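PDB 3LYB: putative endoribonuclease from Klebsiella pneumoniae, which is a putative endoribonuclease of the L-PSP (YjgF-like) family that may cleave RNA, though its true substrate is not established. Local coordinates for residues P68-I80 with D136-W148. Sequence-based numbering, arbitrary orientation.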
loop_
_atom_site.group_PDB
_atom_site.type_symbol
_atom_site.label_atom_id
_atom_site.label_comp_id
_atom_site.label_asym_id
_atom_site.label_seq_id
_atom_site.Cartn_x
_atom_site.Cartn_y
_atom_site.Cartn_z
ATOM N N PRO B 68 19.982 -6.840 -16.656
ATOM C CA PRO B 68 20.417 -5.691 -15.842
ATOM C C PRO B 68 21.225 -6.050 -14.585
ATOM O O PRO B 68 22.256 -5.406 -14.299
ATOM C CB PRO B 68 19.103 -4.981 -15.516
ATOM C CG PRO B 68 18.195 -5.377 -16.681
ATOM C CD PRO B 68 18.526 -6.818 -16.894
ATOM N N ILE B 69 20.792 -7.073 -13.853
ATOM C CA ILE B 69 21.524 -7.493 -12.664
ATOM C C ILE B 69 22.907 -8.082 -13.024
ATOM O O ILE B 69 23.895 -7.824 -12.315
ATOM C CB ILE B 69 20.681 -8.438 -11.774
ATOM C CG1 ILE B 69 21.409 -8.824 -10.489
ATOM C CG2 ILE B 69 20.318 -9.674 -12.514
ATOM C CD1 ILE B 69 22.030 -7.667 -9.719
ATOM N N LEU B 70 22.970 -8.855 -14.118
ATOM C CA LEU B 70 24.220 -9.486 -14.552
ATOM C C LEU B 70 25.194 -8.401 -14.969
ATOM O O LEU B 70 26.312 -8.323 -14.467
ATOM C CB LEU B 70 23.966 -10.484 -15.691
ATOM C CG LEU B 70 23.227 -11.790 -15.331
ATOM C CD1 LEU B 70 22.843 -12.589 -16.586
ATOM C CD2 LEU B 70 24.017 -12.658 -14.345
ATOM N N ALA B 71 24.727 -7.517 -15.837
ATOM C CA ALA B 71 25.545 -6.418 -16.313
ATOM C C ALA B 71 26.036 -5.527 -15.189
ATOM O O ALA B 71 27.205 -5.184 -15.154
ATOM C CB ALA B 71 24.785 -5.602 -17.340
ATOM N N GLN B 72 25.155 -5.149 -14.267
ATOM C CA GLN B 72 25.550 -4.280 -13.155
ATOM C C GLN B 72 26.532 -4.989 -12.215
ATOM O O GLN B 72 27.509 -4.389 -11.743
ATOM C CB GLN B 72 24.326 -3.784 -12.381
ATOM C CG GLN B 72 23.453 -2.725 -13.115
ATOM C CD GLN B 72 22.341 -2.166 -12.232
ATOM O OE1 GLN B 72 22.290 -2.442 -11.041
ATOM N NE2 GLN B 72 21.453 -1.399 -12.812
ATOM N N SER B 73 26.301 -6.270 -11.960
ATOM C CA SER B 73 27.193 -6.990 -11.082
ATOM C C SER B 73 28.572 -7.030 -11.707
ATOM O O SER B 73 29.595 -6.765 -11.044
ATOM C CB SER B 73 26.689 -8.404 -10.823
ATOM O OG SER B 73 25.405 -8.381 -10.220
ATOM N N TRP B 74 28.595 -7.343 -13.002
ATOM C CA TRP B 74 29.853 -7.551 -13.656
ATOM C C TRP B 74 30.593 -6.218 -13.605
ATOM O O TRP B 74 31.738 -6.136 -13.144
ATOM C CB TRP B 74 29.678 -8.065 -15.088
ATOM C CG TRP B 74 30.989 -8.042 -15.805
ATOM C CD1 TRP B 74 31.971 -8.999 -15.756
ATOM C CD2 TRP B 74 31.508 -6.970 -16.604
ATOM N NE1 TRP B 74 33.058 -8.597 -16.503
ATOM C CE2 TRP B 74 32.799 -7.358 -17.037
ATOM C CE3 TRP B 74 30.999 -5.729 -17.011
ATOM C CZ2 TRP B 74 33.594 -6.544 -17.863
ATOM C CZ3 TRP B 74 31.780 -4.915 -17.837
ATOM C CH2 TRP B 74 33.066 -5.334 -18.257
ATOM N N TYR B 75 29.906 -5.168 -14.032
ATOM C CA TYR B 75 30.475 -3.837 -14.071
ATOM C C TYR B 75 31.070 -3.411 -12.734
ATOM O O TYR B 75 32.088 -2.747 -12.677
ATOM C CB TYR B 75 29.404 -2.850 -14.534
ATOM C CG TYR B 75 29.983 -1.631 -15.164
ATOM C CD1 TYR B 75 30.148 -1.554 -16.551
ATOM C CD2 TYR B 75 30.403 -0.549 -14.377
ATOM C CE1 TYR B 75 30.714 -0.415 -17.148
ATOM C CE2 TYR B 75 30.960 0.596 -14.959
ATOM C CZ TYR B 75 31.124 0.652 -16.339
ATOM O OH TYR B 75 31.686 1.789 -16.906
ATOM N N VAL B 76 30.429 -3.800 -11.648
ATOM C CA VAL B 76 30.877 -3.380 -10.339
ATOM C C VAL B 76 32.089 -4.186 -9.929
ATOM O O VAL B 76 33.071 -3.635 -9.425
ATOM C CB VAL B 76 29.759 -3.543 -9.272
ATOM C CG1 VAL B 76 30.346 -3.653 -7.852
ATOM C CG2 VAL B 76 28.812 -2.398 -9.359
ATOM N N LEU B 77 31.984 -5.499 -10.119
ATOM C CA LEU B 77 33.061 -6.409 -9.770
ATOM C C LEU B 77 34.345 -6.118 -10.543
ATOM O O LEU B 77 35.424 -6.063 -9.953
ATOM C CB LEU B 77 32.611 -7.847 -9.939
ATOM C CG LEU B 77 31.664 -8.310 -8.828
ATOM C CD1 LEU B 77 31.141 -9.703 -9.104
ATOM C CD2 LEU B 77 32.334 -8.268 -7.452
ATOM N N GLU B 78 34.209 -5.877 -11.845
ATOM C CA GLU B 78 35.334 -5.478 -12.688
ATOM C C GLU B 78 35.928 -4.129 -12.280
ATOM O O GLU B 78 37.141 -3.943 -12.367
ATOM C CB GLU B 78 34.936 -5.497 -14.172
ATOM C CG GLU B 78 36.007 -4.991 -15.165
ATOM C CD GLU B 78 37.224 -5.932 -15.337
ATOM O OE1 GLU B 78 37.181 -7.094 -14.857
ATOM O OE2 GLU B 78 38.218 -5.490 -15.973
ATOM N N SER B 79 35.092 -3.197 -11.834
ATOM C CA SER B 79 35.592 -1.927 -11.295
ATOM C C SER B 79 36.504 -2.188 -10.115
ATOM O O SER B 79 37.581 -1.612 -10.013
ATOM C CB SER B 79 34.443 -1.032 -10.832
ATOM O OG SER B 79 33.683 -0.578 -11.934
ATOM N N ILE B 80 36.059 -3.071 -9.227
ATOM C CA ILE B 80 36.829 -3.420 -8.055
ATOM C C ILE B 80 38.154 -3.939 -8.539
ATOM O O ILE B 80 39.180 -3.399 -8.164
ATOM C CB ILE B 80 36.081 -4.405 -7.119
ATOM C CG1 ILE B 80 35.004 -3.643 -6.338
ATOM C CG2 ILE B 80 37.030 -5.056 -6.128
ATOM C CD1 ILE B 80 33.936 -4.528 -5.712
ATOM N N ASP B 136 20.158 6.629 -8.066
ATOM C CA ASP B 136 18.712 6.398 -8.167
ATOM C C ASP B 136 18.333 4.902 -8.004
ATOM O O ASP B 136 19.214 4.026 -7.868
ATOM C CB ASP B 136 18.143 7.000 -9.460
ATOM C CG ASP B 136 18.387 6.125 -10.707
ATOM O OD1 ASP B 136 18.377 4.868 -10.628
ATOM O OD2 ASP B 136 18.566 6.713 -11.813
ATOM N N ALA B 137 17.022 4.637 -8.044
ATOM C CA ALA B 137 16.457 3.315 -7.832
ATOM C C ALA B 137 16.799 2.277 -8.884
ATOM O O ALA B 137 16.636 1.106 -8.620
ATOM C CB ALA B 137 14.919 3.375 -7.617
ATOM N N THR B 138 17.264 2.673 -10.058
ATOM C CA THR B 138 17.695 1.686 -11.071
ATOM C C THR B 138 19.020 0.942 -10.730
ATOM O O THR B 138 19.408 -0.022 -11.439
ATOM C CB THR B 138 17.828 2.302 -12.519
ATOM O OG1 THR B 138 18.894 3.245 -12.534
ATOM C CG2 THR B 138 16.526 2.994 -12.966
ATOM N N VAL B 139 19.713 1.376 -9.680
ATOM C CA VAL B 139 20.909 0.678 -9.258
ATOM C C VAL B 139 20.520 -0.511 -8.367
ATOM O O VAL B 139 19.957 -0.337 -7.299
ATOM C CB VAL B 139 21.905 1.664 -8.583
ATOM C CG1 VAL B 139 22.921 0.961 -7.706
ATOM C CG2 VAL B 139 22.581 2.526 -9.640
ATOM N N LEU B 140 20.833 -1.717 -8.817
ATOM C CA LEU B 140 20.352 -2.953 -8.198
ATOM C C LEU B 140 21.325 -3.631 -7.232
ATOM O O LEU B 140 20.927 -4.499 -6.441
ATOM C CB LEU B 140 19.981 -3.959 -9.285
ATOM C CG LEU B 140 18.988 -3.522 -10.365
ATOM C CD1 LEU B 140 18.942 -4.578 -11.496
ATOM C CD2 LEU B 140 17.645 -3.373 -9.738
ATOM N N ILE B 141 22.587 -3.223 -7.287
ATOM C CA ILE B 141 23.654 -3.877 -6.540
ATOM C C ILE B 141 24.741 -2.853 -6.264
ATOM O O ILE B 141 25.067 -2.051 -7.115
ATOM C CB ILE B 141 24.226 -5.097 -7.328
ATOM C CG1 ILE B 141 25.423 -5.717 -6.617
ATOM C CG2 ILE B 141 24.633 -4.710 -8.769
ATOM C CD1 ILE B 141 25.074 -6.667 -5.523
ATOM N N GLU B 142 25.275 -2.841 -5.061
ATOM C CA GLU B 142 26.419 -1.997 -4.773
ATOM C C GLU B 142 27.333 -2.782 -3.851
ATOM O O GLU B 142 26.863 -3.306 -2.828
ATOM C CB GLU B 142 26.001 -0.692 -4.104
ATOM C CG GLU B 142 27.133 -0.106 -3.274
ATOM C CD GLU B 142 26.953 1.349 -2.906
ATOM O OE1 GLU B 142 25.927 1.943 -3.296
ATOM O OE2 GLU B 142 27.850 1.904 -2.215
ATOM N N VAL B 143 28.616 -2.886 -4.219
ATOM C CA VAL B 143 29.592 -3.666 -3.423
ATOM C C VAL B 143 30.665 -2.795 -2.818
ATOM O O VAL B 143 31.164 -1.893 -3.464
ATOM C CB VAL B 143 30.297 -4.769 -4.236
ATOM C CG1 VAL B 143 31.215 -5.576 -3.320
ATOM C CG2 VAL B 143 29.297 -5.686 -4.883
ATOM N N GLU B 144 30.994 -3.064 -1.566
ATOM C CA GLU B 144 32.064 -2.370 -0.860
ATOM C C GLU B 144 33.188 -3.362 -0.596
ATOM O O GLU B 144 32.951 -4.453 -0.111
ATOM C CB GLU B 144 31.539 -1.788 0.461
ATOM C CG GLU B 144 32.578 -1.079 1.335
ATOM C CD GLU B 144 32.159 -1.008 2.806
ATOM O OE1 GLU B 144 31.193 -0.276 3.105
ATOM O OE2 GLU B 144 32.787 -1.672 3.675
ATOM N N ALA B 145 34.407 -2.973 -0.919
ATOM C CA ALA B 145 35.528 -3.888 -0.861
ATOM C C ALA B 145 36.579 -3.439 0.129
ATOM O O ALA B 145 36.901 -2.253 0.237
ATOM C CB ALA B 145 36.149 -4.065 -2.255
ATOM N N THR B 146 37.116 -4.399 0.854
ATOM C CA THR B 146 38.279 -4.142 1.673
ATOM C C THR B 146 39.459 -5.050 1.260
ATOM O O THR B 146 39.301 -6.252 1.037
ATOM C CB THR B 146 37.940 -4.251 3.149
ATOM O OG1 THR B 146 36.818 -3.403 3.416
ATOM C CG2 THR B 146 39.106 -3.788 3.992
ATOM N N VAL B 147 40.631 -4.438 1.145
ATOM C CA VAL B 147 41.816 -5.114 0.632
ATOM C C VAL B 147 42.926 -5.254 1.697
ATOM O O VAL B 147 43.204 -4.310 2.446
ATOM C CB VAL B 147 42.348 -4.387 -0.623
ATOM C CG1 VAL B 147 43.148 -5.322 -1.452
ATOM C CG2 VAL B 147 41.205 -3.895 -1.478
ATOM N N TRP B 148 43.523 -6.445 1.780
ATOM C CA TRP B 148 44.770 -6.641 2.549
ATOM C C TRP B 148 45.934 -6.836 1.601
ATOM O O TRP B 148 45.974 -7.787 0.821
ATOM C CB TRP B 148 44.669 -7.828 3.495
ATOM C CG TRP B 148 45.803 -7.944 4.511
ATOM C CD1 TRP B 148 46.109 -7.064 5.516
ATOM C CD2 TRP B 148 46.730 -9.031 4.638
ATOM N NE1 TRP B 148 47.169 -7.534 6.259
ATOM C CE2 TRP B 148 47.578 -8.734 5.737
ATOM C CE3 TRP B 148 46.929 -10.227 3.930
ATOM C CZ2 TRP B 148 48.617 -9.591 6.140
ATOM C CZ3 TRP B 148 47.961 -11.084 4.334
ATOM C CH2 TRP B 148 48.791 -10.759 5.429
#
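The Gln72 side chain leaves helix 68-80 with CG beside its own backbone N (chi1 -72°) and an extended chain beyond CG, which delivers its flat amide to the backbone just before strand 141-148. There the amide hydrogen-bonds to two backbone groups at once. Gln72 OE1 accepts from Leu140 N at 2.8 Å, the donor lying in the carbonyl plane on a lone pair, while Gln72 NE2 gives a nearly straight bond (169°) to Thr138 O. Glutamine suits the place because its single amide supplies both an acceptor and a donor; NE2 also bonds Val40 O. The Leu140 side chain crosses that of Gln72 at about a right angle and carries CD1 to Pro68 CB and Ile69.

Further along, the helix lies over one face of the strand, their axes 8.5 Å apart and only 20° from parallel. Ile141 lays its CG2 branch against Gln72 CB at 3.7 Å, and the Ile69 side chain crosses that of Ile141 at about a right angle, Ile69 CD1 meeting Ile141 CG2 at 4.1 Å. Branched residues fill the next turns: Val76 CG1 meets Val143 CG2 at 3.7 Å, and Ile80 puts CD1 on Val143 CG1 and CG2 on the small Ala145 CB. Glu144 starts away from the helix, and its OE2 forms a salt bridge with Lys96 NZ of a neighbouring subunit.

Such helix-on-sheet packing fits the YjgF-like fold. Its chemistry is divided: an apolar seam joins helix to sheet, while two hydrogen bonds from the Gln72 side-chain amide tie the incoming loop and, with the bond to Val40 O, fix the amide's orientation.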